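Long-range contacts in pili retraction protein PilT (Thermus thermophilus, PDB 5FL3), which binds ADP and probably hydrolyses ATP, an activity thought to drive the retraction of pili: residues Asn164-Glu169 against Lys200-Gln205; Ile210-Met215 against His232-Thr237. All coordinates share one frame; numbering follows the deposited sequence.

Contact 1. Residues Asn164-Glu169 against Lys200-Gln205; sequences NIITIE and KYALRQ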
ATOM      1  N   ASN A 164       0.515  13.395  16.645  1.00 34.17           N
ATOM      2  CA  ASN A 164      -0.665  12.569  16.671  1.00 32.98           C
ATOM      3  C   ASN A 164      -0.979  12.057  15.250  1.00 33.09           C
ATOM      4  O   ASN A 164      -1.339  12.821  14.355  1.00 36.65           O
ATOM      5  CB  ASN A 164      -1.826  13.349  17.257  1.00 30.77           C
ATOM      6  CG  ASN A 164      -3.027  12.492  17.471  1.00 36.81           C
ATOM      7  OD1 ASN A 164      -2.904  11.312  17.839  1.00 36.79           O
ATOM      8  ND2 ASN A 164      -4.210  13.058  17.230  1.00 31.95           N
ATOM      9  N   ILE A 165      -0.815  10.761  15.051  1.00 31.09           N
ATOM     10  CA  ILE A 165      -0.986  10.127  13.747  1.00 31.62           C
ATOM     11  C   ILE A 165      -2.254   9.308  13.727  1.00 32.56           C
ATOM     12  O   ILE A 165      -2.385   8.359  14.507  1.00 28.40           O
ATOM     13  CB  ILE A 165       0.172   9.190  13.416  1.00 29.04           C
ATOM     14  CG1 ILE A 165       1.516   9.941  13.398  1.00 33.54           C
ATOM     15  CG2 ILE A 165      -0.094   8.499  12.128  1.00 26.57           C
ATOM     16  CD1 ILE A 165       2.728   8.980  13.398  1.00 29.71           C
ATOM     17  N   ILE A 166      -3.179   9.671  12.840  1.00 31.14           N
ATOM     18  CA  ILE A 166      -4.465   8.987  12.738  1.00 29.77           C
ATOM     19  C   ILE A 166      -4.598   8.327  11.374  1.00 31.69           C
ATOM     20  O   ILE A 166      -4.563   8.992  10.334  1.00 32.86           O
ATOM     21  CB  ILE A 166      -5.636   9.956  12.963  1.00 32.15           C
ATOM     22  CG1 ILE A 166      -5.419  10.737  14.271  1.00 32.82           C
ATOM     23  CG2 ILE A 166      -6.977   9.211  12.957  1.00 26.35           C
ATOM     24  CD1 ILE A 166      -6.506  11.761  14.558  1.00 32.21           C
ATOM     25  N   THR A 167      -4.730   7.012  11.381  1.00 28.55           N
ATOM     26  CA  THR A 167      -4.815   6.259  10.142  1.00 32.14           C
ATOM     27  C   THR A 167      -6.221   5.677   9.992  1.00 31.99           C
ATOM     28  O   THR A 167      -6.850   5.320  10.982  1.00 29.62           O
ATOM     29  CB  THR A 167      -3.726   5.130  10.076  1.00 32.07           C
ATOM     30  OG1 THR A 167      -4.153   3.969  10.795  1.00 31.56           O
ATOM     31  CG2 THR A 167      -2.418   5.616  10.661  1.00 28.30           C
ATOM     32  N   ILE A 168      -6.722   5.627   8.754  1.00 33.09           N
ATOM     33  CA  ILE A 168      -8.030   5.034   8.454  1.00 30.62           C
ATOM     34  C   ILE A 168      -7.832   3.985   7.365  1.00 32.60           C
ATOM     35  O   ILE A 168      -7.438   4.298   6.241  1.00 32.23           O
ATOM     36  CB  ILE A 168      -9.076   6.083   8.025  1.00 32.40           C
ATOM     37  CG1 ILE A 168      -9.472   6.964   9.222  1.00 35.08           C
ATOM     38  CG2 ILE A 168     -10.339   5.399   7.554  1.00 29.39           C
ATOM     39  CD1 ILE A 168      -8.605   8.128   9.437  1.00 37.03           C
ATOM     40  N   GLU A 169      -8.084   2.733   7.725  1.00 32.15           N
ATOM     41  CA  GLU A 169      -7.544   1.594   6.985  1.00 35.36           C
ATOM     42  C   GLU A 169      -8.610   0.578   6.704  1.00 35.19           C
ATOM     43  O   GLU A 169      -9.523   0.378   7.517  1.00 30.94           O
ATOM     44  CB  GLU A 169      -6.393   0.919   7.756  1.00 34.23           C
ATOM     45  CG  GLU A 169      -5.164   1.805   7.886  1.00 38.13           C
ATOM     46  CD  GLU A 169      -4.027   1.157   8.627  1.00 37.56           C
ATOM     47  OE1 GLU A 169      -3.331   0.313   8.014  1.00 41.71           O
ATOM     48  OE2 GLU A 169      -3.828   1.511   9.816  1.00 33.89           O
ATOM     49  N   LYS A 200     -13.224  12.581   8.126  1.00 33.89           N
ATOM     50  CA  LYS A 200     -13.978  13.705   8.649  1.00 36.48           C
ATOM     51  C   LYS A 200     -13.775  13.898  10.160  1.00 40.68           C
ATOM     52  O   LYS A 200     -13.498  15.017  10.621  1.00 38.74           O
ATOM     53  CB  LYS A 200     -15.467  13.533   8.332  1.00 37.93           C
ATOM     54  CG  LYS A 200     -16.407  14.358   9.217  1.00 39.94           C
ATOM     55  CD  LYS A 200     -17.822  14.123   8.759  1.00 45.43           C
ATOM     56  CE  LYS A 200     -18.851  14.558   9.759  1.00 39.44           C
ATOM     57  NZ  LYS A 200     -20.148  14.011   9.286  1.00 36.35           N
ATOM     58  N   TYR A 201     -13.909  12.825  10.935  1.00 35.94           N
ATOM     59  CA  TYR A 201     -13.811  12.995  12.369  1.00 35.74           C
ATOM     60  C   TYR A 201     -12.362  13.133  12.774  1.00 32.92           C
ATOM     61  O   TYR A 201     -12.079  13.672  13.831  1.00 33.60           O
ATOM     62  CB  TYR A 201     -14.504  11.853  13.119  1.00 36.16           C
ATOM     63  CG  TYR A 201     -16.000  12.039  13.138  1.00 37.79           C
ATOM     64  CD1 TYR A 201     -16.597  12.932  14.020  1.00 38.17           C
ATOM     65  CD2 TYR A 201     -16.816  11.355  12.242  1.00 44.97           C
ATOM     66  CE1 TYR A 201     -17.967  13.129  14.015  1.00 42.22           C
ATOM     67  CE2 TYR A 201     -18.191  11.541  12.233  1.00 42.06           C
ATOM     68  CZ  TYR A 201     -18.759  12.430  13.121  1.00 44.75           C
ATOM     69  OH  TYR A 201     -20.123  12.615  13.113  1.00 53.33           O
ATOM     70  N   ALA A 202     -11.437  12.684  11.930  1.00 36.32           N
ATOM     71  CA  ALA A 202     -10.015  12.891  12.224  1.00 31.92           C
ATOM     72  C   ALA A 202      -9.721  14.383  12.316  1.00 34.20           C
ATOM     73  O   ALA A 202      -8.865  14.795  13.111  1.00 32.09           O
ATOM     74  CB  ALA A 202      -9.126  12.241  11.176  1.00 31.35           C
ATOM     75  N   LEU A 203     -10.444  15.188  11.524  1.00 31.76           N
ATOM     76  CA  LEU A 203     -10.256  16.645  11.509  1.00 32.67           C
ATOM     77  C   LEU A 203     -10.569  17.244  12.883  1.00 34.12           C
ATOM     78  O   LEU A 203     -10.072  18.308  13.233  1.00 35.14           O
ATOM     79  CB  LEU A 203     -11.132  17.298  10.429  1.00 33.85           C
ATOM     80  CG  LEU A 203     -10.803  16.947   8.976  1.00 35.25           C
ATOM     81  CD1 LEU A 203     -11.771  17.591   8.015  1.00 30.93           C
ATOM     82  CD2 LEU A 203      -9.369  17.347   8.641  1.00 35.24           C
ATOM     83  N   ARG A 204     -11.381  16.519  13.650  1.00 34.90           N
ATOM     84  CA  ARG A 204     -11.796  16.886  14.995  1.00 35.24           C
ATOM     85  C   ARG A 204     -10.976  16.259  16.108  1.00 34.27           C
ATOM     86  O   ARG A 204     -11.286  16.438  17.279  1.00 34.95           O
ATOM     87  CB  ARG A 204     -13.250  16.486  15.209  1.00 31.33           C
ATOM     88  CG  ARG A 204     -14.147  16.943  14.098  1.00 36.90           C
ATOM     89  CD  ARG A 204     -15.567  17.051  14.611  1.00 43.73           C
ATOM     90  NE  ARG A 204     -16.522  16.999  13.520  1.00 43.96           N
ATOM     91  CZ  ARG A 204     -17.826  16.872  13.701  1.00 51.37           C
ATOM     92  NH1 ARG A 204     -18.307  16.785  14.932  1.00 58.58           N
ATOM     93  NH2 ARG A 204     -18.644  16.828  12.659  1.00 50.47           N
ATOM     94  N   GLN A 205      -9.946  15.501  15.766  1.00 36.09           N
ATOM     95  CA  GLN A 205      -9.254  14.735  16.794  1.00 31.01           C
ATOM     96  C   GLN A 205      -7.826  15.229  16.951  1.00 30.24           C
ATOM     97  O   GLN A 205      -6.946  14.479  17.351  1.00 34.23           O
ATOM     98  CB  GLN A 205      -9.303  13.248  16.456  1.00 28.67           C
ATOM     99  CG  GLN A 205     -10.699  12.616  16.578  1.00 30.53           C
ATOM    100  CD  GLN A 205     -10.877  11.386  15.676  1.00 31.66           C
ATOM    101  OE1 GLN A 205      -9.958  11.008  14.937  1.00 33.58           O
ATOM    102  NE2 GLN A 205     -12.060  10.779  15.715  1.00 23.67           N
TER
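I166 meets A202 and Q205 where helix 195-202 and the turn after it cover one face of the P-loop NTPase sheet, over strand 164-169. The tight part is mainly apolar, centred on I166 and A202. Isoleucine suits a strand facing a helix because its branched CB holds two arms toward the partner. Its CG2, anti to the backbone N, comes 4.1 Å from A202 CB, while its CD1 turns to Q205. The small alanine lets the helix settle close to the sheet, and farther along the strand I168 CD1 also reaches A202 CB, at 4.5 Å. Across the I166 side chain, roughly at right angles, runs that of Q205: its CB is 3.7 Å and its OE1 3.6 Å from I166 CD1, so OE1 rests on the isoleucine while NE2 points away from it. A202 to Q205 form a type I turn, with Q205 N bonded to A202 O. On its outward side L203 and R204 point away from the strand and are exposed. The edge near N164 is looser and polar: ND2 lies 3.1 Å from Q205 O at an angle too poor for a hydrogen bond, and donates to D206 O instead.

Contact 2. Residues Ile210-Met215 against His232-Thr237; sequences IMVGEM and HLVLST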
ATOM      1  N   ILE A 210      -2.485  12.487   9.063  1.00 32.73           N
ATOM      2  CA  ILE A 210      -3.623  11.640   8.744  1.00 32.50           C
ATOM      3  C   ILE A 210      -3.312  10.722   7.558  1.00 30.89           C
ATOM      4  O   ILE A 210      -2.917  11.162   6.485  1.00 30.00           O
ATOM      5  CB  ILE A 210      -4.891  12.467   8.420  1.00 35.10           C
ATOM      6  CG1 ILE A 210      -5.197  13.465   9.540  1.00 34.86           C
ATOM      7  CG2 ILE A 210      -6.092  11.536   8.136  1.00 27.57           C
ATOM      8  CD1 ILE A 210      -6.322  14.438   9.191  1.00 37.21           C
ATOM      9  N   MET A 211      -3.493   9.430   7.767  1.00 34.82           N
ATOM     10  CA  MET A 211      -3.330   8.478   6.686  1.00 34.19           C
ATOM     11  C   MET A 211      -4.687   7.915   6.302  1.00 34.05           C
ATOM     12  O   MET A 211      -5.387   7.343   7.130  1.00 34.08           O
ATOM     13  CB  MET A 211      -2.371   7.361   7.089  1.00 32.37           C
ATOM     14  CG  MET A 211      -1.898   6.529   5.918  1.00 37.82           C
ATOM     15  SD  MET A 211      -2.873   5.041   5.661  1.00 36.59           S
ATOM     16  CE  MET A 211      -2.006   3.928   6.762  1.00 36.24           C
ATOM     17  N   VAL A 212      -5.062   8.128   5.049  1.00 33.52           N
ATOM     18  CA  VAL A 212      -6.278   7.580   4.480  1.00 34.64           C
ATOM     19  C   VAL A 212      -5.885   6.479   3.518  1.00 36.32           C
ATOM     20  O   VAL A 212      -5.362   6.784   2.447  1.00 34.25           O
ATOM     21  CB  VAL A 212      -7.072   8.634   3.700  1.00 34.73           C
ATOM     22  CG1 VAL A 212      -8.503   8.181   3.522  1.00 30.31           C
ATOM     23  CG2 VAL A 212      -6.995   9.977   4.387  1.00 31.34           C
ATOM     24  N   GLY A 213      -6.136   5.221   3.892  1.00 37.63           N
ATOM     25  CA  GLY A 213      -5.664   4.058   3.142  1.00 33.33           C
ATOM     26  C   GLY A 213      -5.869   4.122   1.637  1.00 39.53           C
ATOM     27  O   GLY A 213      -4.991   3.743   0.864  1.00 38.24           O
ATOM     28  N   GLU A 214      -7.035   4.604   1.216  1.00 41.36           N
ATOM     29  CA  GLU A 214      -7.292   4.839  -0.199  1.00 39.06           C
ATOM     30  C   GLU A 214      -8.427   5.825  -0.382  1.00 37.92           C
ATOM     31  O   GLU A 214      -9.215   6.040   0.534  1.00 37.58           O
ATOM     32  CB  GLU A 214      -7.597   3.531  -0.925  1.00 41.18           C
ATOM     33  CG  GLU A 214      -8.435   2.585  -0.145  1.00 47.97           C
ATOM     34  CD  GLU A 214      -8.448   1.177  -0.713  1.00 52.82           C
ATOM     35  OE1 GLU A 214      -8.709   1.026  -1.926  1.00 49.59           O
ATOM     36  OE2 GLU A 214      -8.221   0.228   0.077  1.00 54.67           O
ATOM     37  N   MET A 215      -8.462   6.448  -1.561  1.00 44.28           N
ATOM     38  CA  MET A 215      -9.461   7.456  -1.919  1.00 46.01           C
ATOM     39  C   MET A 215     -10.286   6.973  -3.111  1.00 47.57           C
ATOM     40  O   MET A 215      -9.757   6.760  -4.196  1.00 54.46           O
ATOM     41  CB  MET A 215      -8.795   8.787  -2.256  1.00 40.63           C
ATOM     42  CG  MET A 215      -7.838   9.293  -1.192  1.00 42.88           C
ATOM     43  SD  MET A 215      -6.868  10.746  -1.709  1.00 47.02           S
ATOM     44  CE  MET A 215      -6.392  10.272  -3.378  1.00 42.23           C
ATOM     45  N   HIS A 232      -2.415  19.945   7.802  1.00 39.38           N
ATOM     46  CA  HIS A 232      -2.052  18.597   8.234  1.00 38.61           C
ATOM     47  C   HIS A 232      -1.195  17.915   7.178  1.00 38.79           C
ATOM     48  O   HIS A 232      -1.294  18.239   5.996  1.00 42.53           O
ATOM     49  CB  HIS A 232      -3.292  17.748   8.502  1.00 39.17           C
ATOM     50  CG  HIS A 232      -4.291  18.407   9.398  1.00 40.07           C
ATOM     51  ND1 HIS A 232      -3.950  18.948  10.620  1.00 42.20           N
ATOM     52  CD2 HIS A 232      -5.615  18.629   9.236  1.00 35.05           C
ATOM     53  CE1 HIS A 232      -5.029  19.472  11.175  1.00 44.25           C
ATOM     54  NE2 HIS A 232      -6.055  19.283  10.360  1.00 41.47           N
ATOM     55  N   LEU A 233      -0.345  16.991   7.615  1.00 35.51           N
ATOM     56  CA  LEU A 233       0.307  16.041   6.720  1.00 33.96           C
ATOM     57  C   LEU A 233      -0.637  14.871   6.418  1.00 35.41           C
ATOM     58  O   LEU A 233      -1.069  14.151   7.335  1.00 35.29           O
ATOM     59  CB  LEU A 233       1.604  15.510   7.323  1.00 29.54           C
ATOM     60  CG  LEU A 233       2.368  14.565   6.392  1.00 33.46           C
ATOM     61  CD1 LEU A 233       2.866  15.305   5.156  1.00 37.57           C
ATOM     62  CD2 LEU A 233       3.532  13.939   7.111  1.00 37.06           C
ATOM     63  N   VAL A 234      -0.940  14.680   5.133  1.00 32.22           N
ATOM     64  CA  VAL A 234      -1.861  13.639   4.705  1.00 29.82           C
ATOM     65  C   VAL A 234      -1.159  12.601   3.820  1.00 31.32           C
ATOM     66  O   VAL A 234      -0.490  12.939   2.832  1.00 31.29           O
ATOM     67  CB  VAL A 234      -3.085  14.251   3.942  1.00 31.97           C
ATOM     68  CG1 VAL A 234      -4.081  13.179   3.569  1.00 27.14           C
ATOM     69  CG2 VAL A 234      -3.773  15.296   4.799  1.00 32.35           C
ATOM     70  N   LEU A 235      -1.308  11.332   4.186  1.00 30.37           N
ATOM     71  CA  LEU A 235      -0.802  10.236   3.361  1.00 33.29           C
ATOM     72  C   LEU A 235      -1.967   9.455   2.745  1.00 31.51           C
ATOM     73  O   LEU A 235      -2.942   9.148   3.425  1.00 32.71           O
ATOM     74  CB  LEU A 235       0.080   9.289   4.182  1.00 31.56           C
ATOM     75  CG  LEU A 235       1.007   9.871   5.250  1.00 33.79           C
ATOM     76  CD1 LEU A 235       1.860   8.762   5.802  1.00 38.80           C
ATOM     77  CD2 LEU A 235       1.876  10.964   4.702  1.00 32.33           C
ATOM     78  N   SER A 236      -1.871   9.136   1.463  1.00 27.38           N
ATOM     79  CA  SER A 236      -2.898   8.311   0.843  1.00 33.42           C
ATOM     80  C   SER A 236      -2.369   7.583  -0.375  1.00 33.80           C
ATOM     81  O   SER A 236      -1.206   7.730  -0.759  1.00 33.64           O
ATOM     82  CB  SER A 236      -4.120   9.140   0.457  1.00 31.22           C
ATOM     83  OG  SER A 236      -5.249   8.305   0.317  1.00 30.62           O
ATOM     84  N   THR A 237      -3.239   6.777  -0.965  1.00 34.52           N
ATOM     85  CA  THR A 237      -2.889   5.966  -2.125  1.00 34.87           C
ATOM     86  C   THR A 237      -3.922   6.085  -3.212  1.00 36.81           C
ATOM     87  O   THR A 237      -5.088   6.349  -2.957  1.00 39.41           O
ATOM     88  CB  THR A 237      -2.781   4.484  -1.774  1.00 34.97           C
ATOM     89  OG1 THR A 237      -4.104   3.955  -1.596  1.00 35.67           O
ATOM     90  CG2 THR A 237      -1.976   4.301  -0.492  1.00 33.94           C
TER
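I210 pairs with V234 in the parallel strands of a beta-alpha-beta crossover, its N bonded to L233 O at 2.8 Å and its O accepting L235 N. Its CD1 stretches to H232 CD2, 4.3 Å away, just before the second strand. M211, next, lies on the opposite face with L235: its CG, anti to the backbone N (chi1 -166°), packs 3.8 Å from L235 CB, and the flexible thioether then bends away from this strand. V212 N bonds to L235 O at 2.9 Å; V212 O takes the hydroxyl of S236, whose OG donates to it over 2.6 Å, a side chain short enough to reach the neighbouring backbone. G213, where the chain leaves the strand with helical torsions, offers its O in-plane, on a lone pair, to T237 OG1 at 2.6 Å. A valine in place of T237 would probably leave the G213 carbonyl without this donor and the turn freer to shift. E214 CB is 3.6 Å from T237 OG1, and M215 lays CG and SD alongside S236. The sequence around G213 and E214 fits the Walker B region of this family, and T237 touches the P-loop, its side chain about 4 Å from that of K146, which binds ADP. M211 and L235 face helix 146-160; on the other side V234 and M215 meet helix 218-230, and I210 and V212 meet helix 195-202, with strands 164-169 and 134-139 flanking the pair.

Contact 2 lies deeper, its centre about 11 Å from the centre of the chain against about 18 Å for contact 1, and buries 483 Å² against 174 Å². It holds strand to strand, so backbone hydrogen bonds dominate and side-chain hydroxyls add to them, that of T237 close to the nucleotide site; contact 1 holds helix to sheet by side-chain packing with no hydrogen bond across it, away from the annotated sites and with a partly exposed edge. The two join through the sheet: strand 164-169 neighbours strand 209-212, where M211 N lies 2.8 Å from I166 O and M211 O 2.7 Å from I168 N, probably hydrogen bonds. A202 of contact 1 also touches I210 of contact 2.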